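Local coordinates for protein 4'-phospho-dehydrooxetanocin synthase (Bacillus megaterium, PDB 5UL3) that catalyses the radical, S-adenosylmethionine-dependent oxidative ring contraction of dAMP to an oxetane aldehyde in oxetanocin A biosynthesis, using cobalamin and a [4Fe-4S] cluster, at residues Q177-I181 with D208-I212; S329-L333 with E364-L369; K410-V414 with Y510-D515; F639-L644 with V689-W693. The contacts are given in a common frame with arbitrary orientation. Where two conformers were deposited one is given. Numbering follows the deposited sequence.

Contact 1: Q177-I181 with D208-I212; sequences QPDII and DLSSI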
# COMPACT_ATOMS: atom_id res chain seq x y z
N GLN A 177 24.22 -16.05 -9.34
CA GLN A 177 24.99 -15.38 -10.39
C GLN A 177 24.10 -14.60 -11.36
O GLN A 177 24.11 -14.86 -12.57
CB GLN A 177 25.87 -16.38 -11.14
CG GLN A 177 27.02 -16.89 -10.28
CD GLN A 177 27.96 -15.76 -9.91
OE1 GLN A 177 28.36 -14.98 -10.77
NE2 GLN A 177 28.29 -15.66 -8.64
N PRO A 178 23.33 -13.65 -10.87
CA PRO A 178 22.39 -12.93 -11.74
C PRO A 178 23.13 -12.00 -12.70
O PRO A 178 24.23 -11.53 -12.44
CB PRO A 178 21.54 -12.12 -10.75
CG PRO A 178 22.45 -11.90 -9.58
CD PRO A 178 23.29 -13.16 -9.48
N ASP A 179 22.47 -11.72 -13.83
CA ASP A 179 22.96 -10.71 -14.76
C ASP A 179 22.49 -9.31 -14.42
O ASP A 179 23.17 -8.34 -14.77
CB ASP A 179 22.52 -11.06 -16.18
CG ASP A 179 22.96 -12.45 -16.57
OD1 ASP A 179 24.16 -12.74 -16.40
OD2 ASP A 179 22.11 -13.26 -16.95
N ILE A 180 21.34 -9.19 -13.76
CA ILE A 180 20.81 -7.91 -13.31
C ILE A 180 20.37 -8.10 -11.87
O ILE A 180 19.69 -9.08 -11.56
CB ILE A 180 19.61 -7.45 -14.17
CG1 ILE A 180 20.04 -7.24 -15.63
CG2 ILE A 180 19.06 -6.10 -13.62
CD1 ILE A 180 18.86 -7.15 -16.60
N ILE A 181 20.74 -7.17 -10.99
CA ILE A 181 20.29 -7.18 -9.61
C ILE A 181 19.48 -5.92 -9.39
O ILE A 181 19.93 -4.83 -9.74
CB ILE A 181 21.46 -7.25 -8.61
CG1 ILE A 181 22.26 -8.55 -8.82
CG2 ILE A 181 20.94 -7.17 -7.18
CD1 ILE A 181 23.58 -8.57 -8.07
N ASP A 208 33.38 -11.83 -7.81
CA ASP A 208 32.41 -12.83 -7.39
C ASP A 208 31.04 -12.66 -8.03
O ASP A 208 30.25 -13.61 -8.05
CB ASP A 208 32.23 -12.79 -5.87
CG ASP A 208 33.52 -13.10 -5.13
OD1 ASP A 208 34.29 -13.96 -5.62
OD2 ASP A 208 33.77 -12.48 -4.07
N LEU A 209 30.74 -11.46 -8.53
CA LEU A 209 29.49 -11.13 -9.20
C LEU A 209 29.81 -10.27 -10.41
O LEU A 209 30.79 -9.52 -10.41
CB LEU A 209 28.52 -10.32 -8.30
CG LEU A 209 27.88 -10.93 -7.05
CD1 LEU A 209 27.18 -9.85 -6.22
CD2 LEU A 209 26.93 -12.05 -7.42
N SER A 210 28.98 -10.37 -11.44
CA SER A 210 29.04 -9.41 -12.55
C SER A 210 27.61 -9.14 -12.99
O SER A 210 26.96 -10.01 -13.58
CB SER A 210 29.90 -9.93 -13.70
OG SER A 210 31.25 -10.10 -13.27
N SER A 211 27.12 -7.94 -12.70
CA SER A 211 25.71 -7.63 -12.89
C SER A 211 25.52 -6.15 -13.16
O SER A 211 26.24 -5.29 -12.62
CB SER A 211 24.87 -8.02 -11.65
OG SER A 211 25.14 -9.35 -11.21
N ILE A 212 24.53 -5.86 -14.00
CA ILE A 212 23.90 -4.55 -14.00
C ILE A 212 23.14 -4.38 -12.70
O ILE A 212 22.36 -5.25 -12.31
CB ILE A 212 22.94 -4.43 -15.20
CG1 ILE A 212 23.69 -4.60 -16.52
CG2 ILE A 212 22.17 -3.08 -15.14
CD1 ILE A 212 22.74 -4.71 -17.71
O HOH W 1 26.92 -12.46 -11.27

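Contact 2: S329-L333 with E364-L369; sequences SWRPL and EFIGEL. With EDO (1,2-ethanediol), chain S.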
# COMPACT_ATOMS: atom_id res chain seq x y z
N SER A 329 -2.47 9.66 -14.49
CA SER A 329 -3.55 9.04 -15.23
C SER A 329 -3.86 7.70 -14.59
O SER A 329 -3.02 7.12 -13.90
CB SER A 329 -3.19 8.83 -16.70
OG SER A 329 -2.04 8.02 -16.80
N TRP A 330 -5.07 7.20 -14.82
CA TRP A 330 -5.56 5.99 -14.17
C TRP A 330 -5.60 4.86 -15.19
O TRP A 330 -6.22 5.00 -16.25
CB TRP A 330 -6.93 6.25 -13.55
CG TRP A 330 -7.50 5.12 -12.74
CD1 TRP A 330 -7.10 4.74 -11.49
CD2 TRP A 330 -8.61 4.29 -13.09
NE1 TRP A 330 -7.89 3.70 -11.05
CE2 TRP A 330 -8.81 3.39 -12.02
CE3 TRP A 330 -9.44 4.20 -14.21
CZ2 TRP A 330 -9.82 2.44 -12.02
CZ3 TRP A 330 -10.45 3.26 -14.22
CH2 TRP A 330 -10.62 2.37 -13.14
N ARG A 331 -4.92 3.75 -14.88
CA ARG A 331 -4.76 2.61 -15.79
C ARG A 331 -5.36 1.36 -15.14
O ARG A 331 -4.71 0.74 -14.29
CB ARG A 331 -3.29 2.38 -16.12
CG ARG A 331 -2.57 3.60 -16.74
CD ARG A 331 -1.88 4.48 -15.70
NE ARG A 331 -0.67 3.86 -15.16
CZ ARG A 331 0.01 4.33 -14.12
NH1 ARG A 331 1.12 3.73 -13.71
NH2 ARG A 331 -0.42 5.43 -13.50
N PRO A 332 -6.58 0.98 -15.48
CA PRO A 332 -7.21 -0.18 -14.84
C PRO A 332 -6.86 -1.51 -15.50
O PRO A 332 -6.65 -1.60 -16.71
CB PRO A 332 -8.71 0.10 -15.01
CG PRO A 332 -8.75 0.85 -16.34
CD PRO A 332 -7.54 1.75 -16.30
N LEU A 333 -6.80 -2.54 -14.66
CA LEU A 333 -6.91 -3.91 -15.16
C LEU A 333 -8.29 -4.14 -15.76
O LEU A 333 -9.29 -3.62 -15.27
CB LEU A 333 -6.69 -4.92 -14.01
CG LEU A 333 -5.34 -5.44 -13.59
CD1 LEU A 333 -5.52 -6.57 -12.56
CD2 LEU A 333 -4.55 -5.92 -14.80
N GLU A 364 -6.56 4.28 -6.21
CA GLU A 364 -7.91 4.68 -6.63
C GLU A 364 -8.58 3.44 -7.21
O GLU A 364 -8.46 3.16 -8.42
CB GLU A 364 -7.85 5.82 -7.65
CG GLU A 364 -9.22 6.23 -8.18
CD GLU A 364 -9.16 7.37 -9.19
OE1 GLU A 364 -8.08 7.62 -9.78
OE2 GLU A 364 -10.20 8.03 -9.37
N PHE A 365 -9.31 2.72 -6.36
CA PHE A 365 -9.94 1.48 -6.80
C PHE A 365 -11.05 1.75 -7.82
O PHE A 365 -11.20 1.01 -8.80
CB PHE A 365 -10.49 0.72 -5.59
CG PHE A 365 -11.14 -0.59 -5.92
CD1 PHE A 365 -10.39 -1.65 -6.41
CD2 PHE A 365 -12.50 -0.77 -5.71
CE1 PHE A 365 -11.00 -2.87 -6.70
CE2 PHE A 365 -13.12 -2.00 -5.99
CZ PHE A 365 -12.37 -3.04 -6.50
N ILE A 366 -11.83 2.82 -7.62
CA ILE A 366 -13.02 3.03 -8.46
C ILE A 366 -12.65 3.71 -9.78
O ILE A 366 -13.04 3.26 -10.87
CB ILE A 366 -14.08 3.83 -7.69
CG1 ILE A 366 -14.49 3.05 -6.44
CG2 ILE A 366 -15.29 4.09 -8.57
CD1 ILE A 366 -15.21 3.89 -5.47
N GLY A 367 -11.91 4.81 -9.71
CA GLY A 367 -11.38 5.39 -10.93
C GLY A 367 -12.38 6.26 -11.69
O GLY A 367 -13.48 6.60 -11.22
N GLU A 368 -11.94 6.66 -12.88
CA GLU A 368 -12.71 7.51 -13.79
C GLU A 368 -12.26 7.19 -15.20
O GLU A 368 -11.06 7.17 -15.47
CB GLU A 368 -12.50 9.01 -13.52
CG GLU A 368 -13.28 9.60 -12.36
CD GLU A 368 -13.32 11.12 -12.38
OE1 GLU A 368 -13.25 11.71 -13.48
OE2 GLU A 368 -13.42 11.74 -11.30
N LEU A 369 -13.22 6.94 -16.08
CA LEU A 369 -12.93 6.68 -17.48
C LEU A 369 -13.52 7.79 -18.36
O LEU A 369 -14.56 8.37 -18.01
CB LEU A 369 -13.51 5.33 -17.90
CG LEU A 369 -12.81 4.17 -17.18
CD1 LEU A 369 -13.57 2.86 -17.34
CD2 LEU A 369 -11.37 4.04 -17.69
C1 EDO S . 1.93 10.97 -15.66
O1 EDO S . 2.77 12.12 -15.77
C2 EDO S . 0.68 11.10 -16.47
O2 EDO S . 0.15 9.81 -16.75

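Contact 3: K410-V414 with Y510-D515; sequences KEWNV and YEELYD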
# COMPACT_ATOMS: atom_id res chain seq x y z
N LYS A 410 -28.07 13.80 -9.82
CA LYS A 410 -28.63 12.84 -8.88
C LYS A 410 -28.52 11.42 -9.43
O LYS A 410 -28.19 10.49 -8.70
CB LYS A 410 -30.08 13.20 -8.56
CG LYS A 410 -30.76 12.18 -7.67
CD LYS A 410 -32.03 12.74 -7.04
CE LYS A 410 -32.86 11.63 -6.42
NZ LYS A 410 -34.13 12.15 -5.84
N GLU A 411 -28.75 11.26 -10.73
CA GLU A 411 -28.68 9.93 -11.34
C GLU A 411 -27.29 9.32 -11.21
O GLU A 411 -27.15 8.12 -10.94
CB GLU A 411 -29.12 10.01 -12.80
CG GLU A 411 -30.62 10.23 -13.00
CD GLU A 411 -31.13 11.58 -12.50
OE1 GLU A 411 -30.36 12.57 -12.51
OE2 GLU A 411 -32.31 11.65 -12.09
N TRP A 412 -26.24 10.14 -11.38
CA TRP A 412 -24.87 9.65 -11.21
C TRP A 412 -24.63 9.20 -9.77
O TRP A 412 -24.00 8.16 -9.52
CB TRP A 412 -23.88 10.74 -11.60
CG TRP A 412 -22.41 10.38 -11.46
CD1 TRP A 412 -21.58 9.95 -12.46
CD2 TRP A 412 -21.61 10.41 -10.26
NE1 TRP A 412 -20.32 9.73 -11.97
CE2 TRP A 412 -20.31 9.99 -10.62
CE3 TRP A 412 -21.87 10.74 -8.93
CZ2 TRP A 412 -19.27 9.92 -9.70
CZ3 TRP A 412 -20.83 10.67 -8.01
CH2 TRP A 412 -19.55 10.25 -8.40
N ASN A 413 -25.13 9.98 -8.80
CA ASN A 413 -24.93 9.65 -7.39
C ASN A 413 -25.72 8.42 -6.99
O ASN A 413 -25.24 7.60 -6.18
CB ASN A 413 -25.31 10.84 -6.51
CG ASN A 413 -24.24 11.93 -6.49
OD1 ASN A 413 -23.24 11.81 -5.80
ND2 ASN A 413 -24.45 12.99 -7.26
N VAL A 414 -26.93 8.26 -7.53
CA VAL A 414 -27.71 7.06 -7.22
C VAL A 414 -27.05 5.82 -7.82
O VAL A 414 -27.03 4.75 -7.19
CB VAL A 414 -29.17 7.24 -7.69
CG1 VAL A 414 -29.94 5.93 -7.50
CG2 VAL A 414 -29.84 8.36 -6.90
N TYR A 510 -32.69 2.29 -4.64
CA TYR A 510 -31.47 3.06 -4.38
C TYR A 510 -31.78 4.54 -4.24
O TYR A 510 -31.25 5.21 -3.34
CB TYR A 510 -30.45 2.80 -5.48
CG TYR A 510 -29.85 1.42 -5.42
CD1 TYR A 510 -29.15 1.01 -4.29
CD2 TYR A 510 -29.98 0.52 -6.47
CE1 TYR A 510 -28.60 -0.26 -4.21
CE2 TYR A 510 -29.44 -0.75 -6.40
CZ TYR A 510 -28.74 -1.14 -5.27
OH TYR A 510 -28.19 -2.39 -5.18
N GLU A 511 -32.67 5.07 -5.09
CA GLU A 511 -33.01 6.48 -5.02
C GLU A 511 -33.70 6.83 -3.70
O GLU A 511 -33.46 7.90 -3.14
CB GLU A 511 -33.90 6.86 -6.21
CG GLU A 511 -34.35 8.32 -6.20
CD GLU A 511 -35.02 8.73 -7.51
OE1 GLU A 511 -35.29 7.84 -8.35
OE2 GLU A 511 -35.28 9.94 -7.69
N GLU A 512 -34.56 5.94 -3.19
CA GLU A 512 -35.21 6.22 -1.92
C GLU A 512 -34.19 6.23 -0.78
O GLU A 512 -34.23 7.11 0.09
CB GLU A 512 -36.30 5.19 -1.65
CG GLU A 512 -37.49 5.25 -2.61
CD GLU A 512 -38.52 4.15 -2.36
OE1 GLU A 512 -38.16 3.08 -1.82
OE2 GLU A 512 -39.71 4.35 -2.71
N LEU A 513 -33.28 5.25 -0.78
CA LEU A 513 -32.23 5.22 0.23
C LEU A 513 -31.37 6.47 0.15
O LEU A 513 -31.07 7.11 1.17
CB LEU A 513 -31.38 3.97 0.05
CG LEU A 513 -30.18 3.87 0.98
CD1 LEU A 513 -30.64 3.85 2.43
CD2 LEU A 513 -29.35 2.63 0.65
N TYR A 514 -30.94 6.83 -1.07
CA TYR A 514 -30.15 8.03 -1.28
C TYR A 514 -30.86 9.27 -0.76
O TYR A 514 -30.28 10.07 -0.01
CB TYR A 514 -29.83 8.18 -2.76
CG TYR A 514 -28.95 9.36 -3.11
CD1 TYR A 514 -27.56 9.28 -2.95
CD2 TYR A 514 -29.48 10.53 -3.64
CE1 TYR A 514 -26.75 10.35 -3.28
CE2 TYR A 514 -28.67 11.60 -3.97
CZ TYR A 514 -27.31 11.51 -3.79
OH TYR A 514 -26.52 12.58 -4.13
N ASP A 515 -32.13 9.46 -1.15
CA ASP A 515 -32.85 10.66 -0.74
C ASP A 515 -33.00 10.74 0.77
O ASP A 515 -32.86 11.81 1.37
CB ASP A 515 -34.22 10.71 -1.43
CG ASP A 515 -34.13 11.10 -2.89
OD1 ASP A 515 -33.16 11.79 -3.26
OD2 ASP A 515 -35.04 10.72 -3.66

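Contact 4: F639-L644 with V689-W693; sequences FLLKYL and VMTNW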
# COMPACT_ATOMS: atom_id res chain seq x y z
N PHE A 639 -10.37 15.25 23.01
CA PHE A 639 -10.77 16.43 23.77
C PHE A 639 -9.58 17.14 24.39
O PHE A 639 -9.74 18.28 24.85
CB PHE A 639 -11.82 16.04 24.80
CG PHE A 639 -13.16 15.79 24.19
CD1 PHE A 639 -13.89 16.84 23.65
CD2 PHE A 639 -13.68 14.51 24.11
CE1 PHE A 639 -15.13 16.62 23.06
CE2 PHE A 639 -14.91 14.28 23.51
CZ PHE A 639 -15.64 15.33 22.98
N LEU A 640 -8.40 16.52 24.38
CA LEU A 640 -7.18 17.26 24.68
C LEU A 640 -7.05 18.49 23.79
O LEU A 640 -6.83 19.60 24.27
CB LEU A 640 -5.96 16.37 24.51
CG LEU A 640 -4.65 17.17 24.39
CD1 LEU A 640 -4.23 17.79 25.77
CD2 LEU A 640 -3.54 16.31 23.80
N LEU A 641 -7.17 18.29 22.47
CA LEU A 641 -7.03 19.42 21.56
C LEU A 641 -8.16 20.43 21.75
O LEU A 641 -7.92 21.65 21.68
CB LEU A 641 -6.99 18.94 20.11
CG LEU A 641 -6.75 20.07 19.11
CD1 LEU A 641 -5.54 20.88 19.54
CD2 LEU A 641 -6.55 19.48 17.71
N LYS A 642 -9.38 19.96 21.99
CA LYS A 642 -10.47 20.90 22.26
C LYS A 642 -10.17 21.71 23.52
O LYS A 642 -10.43 22.92 23.57
CB LYS A 642 -11.79 20.15 22.38
CG LYS A 642 -13.01 21.05 22.36
CD LYS A 642 -14.30 20.24 22.38
CE LYS A 642 -15.48 21.04 21.83
NZ LYS A 642 -15.47 21.29 20.34
N TYR A 643 -9.57 21.06 24.52
CA TYR A 643 -9.19 21.74 25.75
C TYR A 643 -8.08 22.75 25.52
O TYR A 643 -8.12 23.86 26.07
CB TYR A 643 -8.78 20.68 26.78
CG TYR A 643 -8.44 21.19 28.16
CD1 TYR A 643 -9.41 21.73 28.98
CD2 TYR A 643 -7.15 21.09 28.64
CE1 TYR A 643 -9.09 22.18 30.26
CE2 TYR A 643 -6.82 21.52 29.92
CZ TYR A 643 -7.79 22.07 30.72
OH TYR A 643 -7.45 22.51 31.98
N LEU A 644 -7.06 22.39 24.73
CA LEU A 644 -5.99 23.33 24.42
C LEU A 644 -6.52 24.55 23.67
O LEU A 644 -6.15 25.69 23.98
CB LEU A 644 -4.88 22.64 23.63
CG LEU A 644 -4.06 21.58 24.37
CD1 LEU A 644 -3.16 20.81 23.40
CD2 LEU A 644 -3.22 22.24 25.44
N VAL A 689 -1.05 23.37 30.47
CA VAL A 689 -2.42 22.98 30.19
C VAL A 689 -2.49 21.48 29.92
O VAL A 689 -3.40 20.79 30.41
CB VAL A 689 -2.97 23.79 29.00
CG1 VAL A 689 -4.37 23.33 28.61
CG2 VAL A 689 -2.96 25.29 29.32
N MET A 690 -1.54 20.95 29.15
CA MET A 690 -1.55 19.53 28.82
C MET A 690 -1.25 18.68 30.05
O MET A 690 -1.85 17.61 30.22
CB MET A 690 -0.55 19.24 27.70
CG MET A 690 -0.59 17.81 27.20
SD MET A 690 0.21 17.61 25.59
CE MET A 690 1.93 17.96 25.95
N THR A 691 -0.33 19.12 30.91
CA THR A 691 -0.11 18.42 32.18
C THR A 691 -1.42 18.27 32.94
O THR A 691 -1.67 17.23 33.57
CB THR A 691 0.92 19.17 33.03
OG1 THR A 691 2.21 19.12 32.41
CG2 THR A 691 1.02 18.56 34.42
N ASN A 692 -2.27 19.30 32.89
CA ASN A 692 -3.55 19.25 33.59
C ASN A 692 -4.46 18.22 32.95
O ASN A 692 -5.11 17.43 33.64
CB ASN A 692 -4.20 20.63 33.58
CG ASN A 692 -5.05 20.88 34.80
OD1 ASN A 692 -6.22 21.24 34.69
ND2 ASN A 692 -4.46 20.66 35.97
N TRP A 693 -4.54 18.22 31.62
CA TRP A 693 -5.38 17.25 30.93
C TRP A 693 -4.87 15.83 31.14
O TRP A 693 -5.67 14.89 31.18
CB TRP A 693 -5.42 17.58 29.44
CG TRP A 693 -6.52 16.89 28.74
CD1 TRP A 693 -6.42 15.79 27.91
CD2 TRP A 693 -7.91 17.22 28.80
NE1 TRP A 693 -7.67 15.44 27.46
CE2 TRP A 693 -8.60 16.30 27.98
CE3 TRP A 693 -8.64 18.21 29.46
CZ2 TRP A 693 -9.98 16.34 27.81
CZ3 TRP A 693 -10.01 18.25 29.30
CH2 TRP A 693 -10.66 17.33 28.48

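Contact 1: Q177-I181 with D208-I212
Two neighbouring inner strands of the cobalamin-binding Rossmann domain begin side by side here, in parallel, strands 180-184 and 212-216 being joined by helix 190-205 in a beta-alpha-beta crossover. I180 pairs with I212, their CA atoms 4.6 Å apart, and the ladder opens with I212 N donating to D179 O (2.9 Å) and I181 N donating to I212 O (2.8 Å). Before the strands start, side chains and solvent take over the pairing: S211 OG donates to P178 O at 2.7 Å, Q177 NE2 to D208 O at 2.9 Å, and a water accepts from S210 N (2.9 Å) while lying 2.9 Å from Q177 OE1. Q177 has positive phi where the chain leaves helix 166-176, and its NE2 also bonds to L174 O. I180 and I212 share the sheet face covered by I249, M251 and L252 of helix 242-252. I181 and L209, whose CD1 atoms lie 4.2 Å apart, pack against helices 166-176 and 190-205, while strand 119-124 flanks 180-184 on its other edge.

Contact 2: S329-L333 with E364-L369
Beside the [4Fe-4S] site of the radical SAM domain, the indole of W330 lies against the loop that follows strand 357-360. Its NE1 donates to E364 O at 2.7 Å, tying the pyrrole side of the indole to the loop backbone. G367 supplies the surface for the ring face: its CA stands 3.5 Å from the centroid of the six-membered ring, almost on the ring normal, a CH-pi contact. A side chain at G367 would run into W330 CZ2. At the ring edge, W330 CZ3 meets L369 CD2 at 3.7 Å, and P332 CG lies 4.3 Å from the same methyl. The E364 carboxylate reaches the indole, with OE1 3.5 Å from W330 CD1, but its polar partners are D314 N and R399, close to cluster ligand C313. The start of strand 331-332, antiparallel to 305-311, thus meets the loop after 357-360, the strand on the other side of 305-311, at the C-terminal ends of the parallel strands where the partial TIM barrel of radical SAM enzymes builds its active site.

Contact 3: K410-V414 with Y510-D515
K410 reaches across to two acidic side chains, and the resulting salt-bridge network ties together two helices of the radical SAM core that cross nearly at right angles. K410 NZ lies 2.8 Å from both D515 OD1 and D515 OD2, while its bond to E511 OE2, at 3.1 Å, is weak. E511 and D515 are four residues apart, one helical turn, so both carboxylates come up on the same side of their helix and can share a single ammonium group. The lysine spans the gap with all four chi angles in t, a fully extended chain that passes Y514 on the way, K410 CG lying 4.3 Å from Y514 CE2.

Inward from the charges, the contact becomes apolar. The short axes approach to 10.1 Å at an angle of 101°, and the backbones come closest at V414 and E511, with CA atoms 5.8 Å apart. V414 is wedged between successive turns of the other helix: its CG1 packs 3.8 Å from Y510 CB, and its CG2 lies 3.9 Å from Y514 CD2. Y510 then turns its ring away to H421, further along helix 410-426, which bonds its hydroxyl, whereas Y514 extends over the first turn toward Y404 and L417. At the far end of that ring, Y514 OH stands 3.2 Å from N413 CB.

Contact 4: F639-L644 with V689-W693
V689 opens the second segment with its CA-to-CB bond toward the partner helix, where its CG1 methyl meets two side chains at once: Y643 CE2 at 3.3 Å and L644 CD2 at 3.5 Å. One residue on, M690 turns to the flank and lays its CG 3.9 Å from L640 CD1; both side chains also touch W600 of helix 588-617, so a third helix covers this side. These elements belong to the C-terminal helix bundle, in which helices 620-648 and 683-709 run roughly antiparallel, the short axes lying 10.2 Å apart at 139°. N692, a turn beyond V689, again faces the partner and brings its OD1 to 3.2 Å from Y643 OH.

W693 makes the broadest contact. Its indole lies against the first helix, and the Y643 ring forms an offset stack with its six-membered ring, centroids 4.6 Å apart and planes inclined by 30°. C-H groups lie over the same rings: L640 CA sits 3.6 Å from the centroid of the five-membered ring and Y643 CB 3.9 Å from that of the six-membered ring, both CH-pi contacts. F639 CB adds an approach to W693 CZ2 at 3.5 Å. The indole nitrogen, NE1, is bonded to I636 O, one turn before L640 on helix 620-648, while L662 of helix 652-664 also packs against the tryptophan.

In the fold
Across these four contacts, chemistry follows position. Contacts 2 and 4 are buried and each centres on a tryptophan, yet contact 2 sets its indole against a glycine-containing loop beside the cluster, whereas contact 4 stacks rings between helices far from any cofactor. Contacts 1 and 3 are partly buried: contact 1 relies on backbone pairing and a water at the start of two strands, contact 3 on a salt-bridge network beside apolar packing. Contacts 2 and 3 share the radical SAM core, their nearest atoms about 6 Å apart, and I366 of contact 2 packs on helix 410-426, which carries one side of contact 3. Contacts 1 and 4 lie on opposite sides of the chain's centre.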